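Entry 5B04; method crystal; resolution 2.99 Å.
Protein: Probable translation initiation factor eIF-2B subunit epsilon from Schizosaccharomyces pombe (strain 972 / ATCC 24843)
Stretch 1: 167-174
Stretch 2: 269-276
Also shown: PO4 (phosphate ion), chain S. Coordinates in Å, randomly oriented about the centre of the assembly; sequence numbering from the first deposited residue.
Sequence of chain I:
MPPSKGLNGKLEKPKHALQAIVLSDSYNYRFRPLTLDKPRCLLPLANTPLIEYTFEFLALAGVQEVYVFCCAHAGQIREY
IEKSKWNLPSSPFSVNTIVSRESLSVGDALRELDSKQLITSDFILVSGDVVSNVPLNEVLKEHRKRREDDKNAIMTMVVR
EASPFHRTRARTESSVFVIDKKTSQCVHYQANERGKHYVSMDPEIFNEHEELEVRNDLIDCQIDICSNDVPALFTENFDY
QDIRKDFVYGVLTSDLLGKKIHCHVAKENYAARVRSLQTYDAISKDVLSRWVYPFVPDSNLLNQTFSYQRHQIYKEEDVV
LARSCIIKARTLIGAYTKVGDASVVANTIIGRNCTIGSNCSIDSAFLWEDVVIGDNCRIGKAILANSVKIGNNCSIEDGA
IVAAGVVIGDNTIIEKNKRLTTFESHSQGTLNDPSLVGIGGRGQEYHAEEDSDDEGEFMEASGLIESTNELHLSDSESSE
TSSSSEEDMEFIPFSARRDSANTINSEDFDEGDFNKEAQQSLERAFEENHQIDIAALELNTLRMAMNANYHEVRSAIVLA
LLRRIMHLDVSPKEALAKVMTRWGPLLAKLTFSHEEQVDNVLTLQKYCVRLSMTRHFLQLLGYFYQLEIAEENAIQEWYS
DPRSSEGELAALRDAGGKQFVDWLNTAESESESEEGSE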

# COMPACT_ATOMS: atom_id res chain seq x y z
N ARG I 167 -28.22 -34.24 -23.96
CA ARG I 167 -28.26 -35.60 -23.41
C ARG I 167 -29.48 -35.84 -22.54
O ARG I 167 -29.87 -36.99 -22.30
CB ARG I 167 -26.98 -35.86 -22.61
CG ARG I 167 -25.72 -35.44 -23.35
CD ARG I 167 -24.64 -36.50 -23.28
NE ARG I 167 -23.55 -36.22 -24.22
CZ ARG I 167 -22.40 -36.88 -24.25
NH1 ARG I 167 -22.17 -37.86 -23.39
NH2 ARG I 167 -21.47 -36.55 -25.14
N THR I 168 -30.10 -34.76 -22.07
CA THR I 168 -31.31 -34.87 -21.26
C THR I 168 -32.54 -34.89 -22.16
O THR I 168 -33.60 -35.39 -21.77
CB THR I 168 -31.42 -33.70 -20.25
OG1 THR I 168 -30.13 -33.45 -19.67
CG2 THR I 168 -32.42 -34.03 -19.15
N ARG I 169 -32.39 -34.35 -23.36
CA ARG I 169 -33.48 -34.30 -24.33
C ARG I 169 -33.61 -35.62 -25.08
O ARG I 169 -33.06 -35.78 -26.17
CB ARG I 169 -33.26 -33.15 -25.32
CG ARG I 169 -34.46 -32.82 -26.19
CD ARG I 169 -34.17 -31.61 -27.07
NE ARG I 169 -35.36 -31.11 -27.74
CZ ARG I 169 -35.66 -31.35 -29.02
NH1 ARG I 169 -34.85 -32.09 -29.76
NH2 ARG I 169 -36.77 -30.85 -29.54
N ALA I 170 -34.34 -36.56 -24.49
CA ALA I 170 -34.57 -37.86 -25.12
C ALA I 170 -35.67 -37.76 -26.18
O ALA I 170 -36.04 -36.66 -26.59
CB ALA I 170 -34.92 -38.90 -24.08
N ARG I 171 -36.19 -38.91 -26.61
CA ARG I 171 -37.14 -38.94 -27.72
C ARG I 171 -38.52 -38.39 -27.35
O ARG I 171 -39.14 -37.69 -28.15
CB ARG I 171 -37.27 -40.37 -28.26
CG ARG I 171 -38.09 -40.46 -29.54
CD ARG I 171 -37.58 -39.49 -30.60
NE ARG I 171 -36.37 -39.97 -31.26
CZ ARG I 171 -35.71 -39.28 -32.19
NH1 ARG I 171 -36.14 -38.08 -32.56
NH2 ARG I 171 -34.62 -39.79 -32.74
N THR I 172 -38.99 -38.71 -26.15
CA THR I 172 -40.27 -38.18 -25.68
C THR I 172 -40.17 -36.66 -25.54
O THR I 172 -41.10 -35.93 -25.90
CB THR I 172 -40.67 -38.80 -24.32
OG1 THR I 172 -41.10 -40.15 -24.52
CG2 THR I 172 -41.81 -38.01 -23.68
N GLU I 173 -39.04 -36.19 -25.04
CA GLU I 173 -38.81 -34.77 -24.84
C GLU I 173 -38.50 -34.05 -26.15
O GLU I 173 -38.65 -32.83 -26.25
CB GLU I 173 -37.67 -34.55 -23.84
CG GLU I 173 -37.99 -34.97 -22.41
CD GLU I 173 -38.00 -36.48 -22.22
OE1 GLU I 173 -37.48 -37.19 -23.10
OE2 GLU I 173 -38.55 -36.95 -21.20
N SER I 174 -38.07 -34.81 -27.15
CA SER I 174 -37.75 -34.24 -28.46
C SER I 174 -39.02 -33.91 -29.24
O SER I 174 -39.66 -34.80 -29.80
CB SER I 174 -36.87 -35.19 -29.27
OG SER I 174 -36.51 -34.62 -30.51
P PO4 S . -37.12 -43.47 -25.14
O1 PO4 S . -36.39 -43.24 -23.83
O2 PO4 S . -38.51 -42.88 -25.05
O3 PO4 S . -37.23 -44.96 -25.39
O4 PO4 S . -36.36 -42.82 -26.27
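Stretch 2 (269-276) NYAARVRS

The most unusual feature of this contact is that one guanidinium, that of Arg275, is shared between a carboxylate of the other stretch and a bound phosphate ion, probably taken up from the crystallisation liquor. Along one edge of the group, NE of Arg275 donates to OE2 of Glu173 at 2.9 Å and NH2 of Arg275 donates to OE1 of Glu173 at 3.3 Å; a further, weak bond joins Arg275 NE to Glu173 OE1 at 3.4 Å. Together they form a salt bridge. The phosphate takes the terminal nitrogens: NH1 of Arg275 donates to O2 of PO4 at 2.9 Å, and the remaining three bonds to the ion are weak. Arginine suits the position because its flat cation carries N-H groups on several sides and can serve two anions at once.

Stretch 2 approaches as an extended segment, with Ala272 and Arg273 in a strand, before Arg275 turns to a phi/psi of -115/0 and Ser276 takes the N-cap position of a helix. Stretch 1 is a loop whose residues 171 to 173 have helical torsions without the regular bonds. No backbone hydrogen bond links the two, and their nearest CA atoms remain well apart, 7.5 Å between CA of Thr168 and CA of Ala272 and 9.3 Å between CA of Thr172 and CA of Arg275. Side chains therefore bridge the gap. In register, Thr168 lies by the earlier part of stretch 2, whereas Thr172 and Glu173 meet Arg273 and Arg275.

Arg275 reaches across with chi1 at 50° (p) and the next two torsions t, an outstretched chain that carries its charge to Glu173. The CA-to-CB bond of Glu173 points sideways, but its end comes nearer and delivers the carboxylate. Thr172 points toward stretch 2, its OG1 over one face of the Arg275 guanidinium, 3.3 Å from CZ of Arg275. The small Ala170 leaves room at the edge of the same group, with its CB 3.3 Å from NH2 of Arg275.

Arg273 adds a second positive charge. Its NH2 is 4.5 Å from OE2 of Glu173, but that oxygen lies well out of the guanidinium plane, so only the charges attract; CG2 of Thr172 lies near the plane, 3.8 Å from NH2 of Arg273.

Around Thr168 the contact becomes one of packing. Its CG2 lies 4.0 Å from CB of Ala272 and 3.7 Å from OH of Tyr270, a methyl well suited to this buried setting, where the short side chain of alanine allows close approach.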

# COMPACT_ATOMS: atom_id res chain seq x y z
N ASN I 269 -32.56 -23.09 -14.17
CA ASN I 269 -32.86 -24.31 -13.47
C ASN I 269 -32.65 -25.62 -14.16
O ASN I 269 -31.69 -25.78 -14.89
CB ASN I 269 -34.17 -24.06 -12.75
CG ASN I 269 -34.15 -22.81 -11.93
OD1 ASN I 269 -33.26 -22.61 -11.13
ND2 ASN I 269 -35.15 -21.99 -12.09
N TYR I 270 -33.58 -26.53 -13.94
CA TYR I 270 -33.45 -27.91 -14.35
C TYR I 270 -34.82 -28.47 -14.36
O TYR I 270 -35.60 -28.18 -13.49
CB TYR I 270 -32.53 -28.78 -13.54
CG TYR I 270 -32.32 -30.16 -14.08
CD1 TYR I 270 -31.59 -30.36 -15.20
CD2 TYR I 270 -32.84 -31.25 -13.44
CE1 TYR I 270 -31.39 -31.61 -15.67
CE2 TYR I 270 -32.64 -32.51 -13.93
CZ TYR I 270 -31.92 -32.67 -15.03
OH TYR I 270 -31.72 -33.91 -15.51
N ALA I 271 -35.13 -29.34 -15.30
CA ALA I 271 -36.33 -30.14 -15.10
C ALA I 271 -36.25 -31.37 -15.97
O ALA I 271 -35.80 -31.28 -17.08
CB ALA I 271 -37.60 -29.40 -15.41
N ALA I 272 -36.72 -32.51 -15.48
CA ALA I 272 -36.71 -33.74 -16.22
C ALA I 272 -37.57 -34.76 -15.54
O ALA I 272 -37.86 -34.64 -14.39
CB ALA I 272 -35.30 -34.26 -16.34
N ARG I 273 -37.93 -35.80 -16.27
CA ARG I 273 -38.74 -36.89 -15.73
C ARG I 273 -38.02 -38.23 -15.83
O ARG I 273 -37.39 -38.54 -16.84
CB ARG I 273 -40.08 -36.98 -16.46
CG ARG I 273 -41.05 -35.87 -16.12
CD ARG I 273 -42.43 -36.14 -16.69
NE ARG I 273 -42.38 -36.41 -18.13
CZ ARG I 273 -42.88 -37.50 -18.69
NH1 ARG I 273 -43.48 -38.42 -17.94
NH2 ARG I 273 -42.79 -37.68 -20.00
N VAL I 274 -38.11 -39.02 -14.76
CA VAL I 274 -37.56 -40.37 -14.76
C VAL I 274 -38.59 -41.33 -15.33
O VAL I 274 -39.39 -41.91 -14.59
CB VAL I 274 -37.15 -40.82 -13.35
CG1 VAL I 274 -36.32 -42.09 -13.42
CG2 VAL I 274 -36.38 -39.71 -12.65
N ARG I 275 -38.57 -41.50 -16.65
CA ARG I 275 -39.60 -42.26 -17.34
C ARG I 275 -39.04 -43.52 -18.00
O ARG I 275 -39.78 -44.28 -18.63
CB ARG I 275 -40.28 -41.38 -18.39
CG ARG I 275 -39.29 -40.66 -19.29
CD ARG I 275 -39.98 -40.05 -20.50
NE ARG I 275 -39.03 -39.81 -21.58
CZ ARG I 275 -38.60 -40.75 -22.41
NH1 ARG I 275 -39.03 -41.99 -22.29
NH2 ARG I 275 -37.74 -40.44 -23.37
N SER I 276 -37.74 -43.73 -17.86
CA SER I 276 -37.09 -44.91 -18.44
C SER I 276 -35.75 -45.19 -17.76
O SER I 276 -35.33 -44.45 -16.87
CB SER I 276 -36.89 -44.73 -19.94
OG SER I 276 -35.98 -43.68 -20.22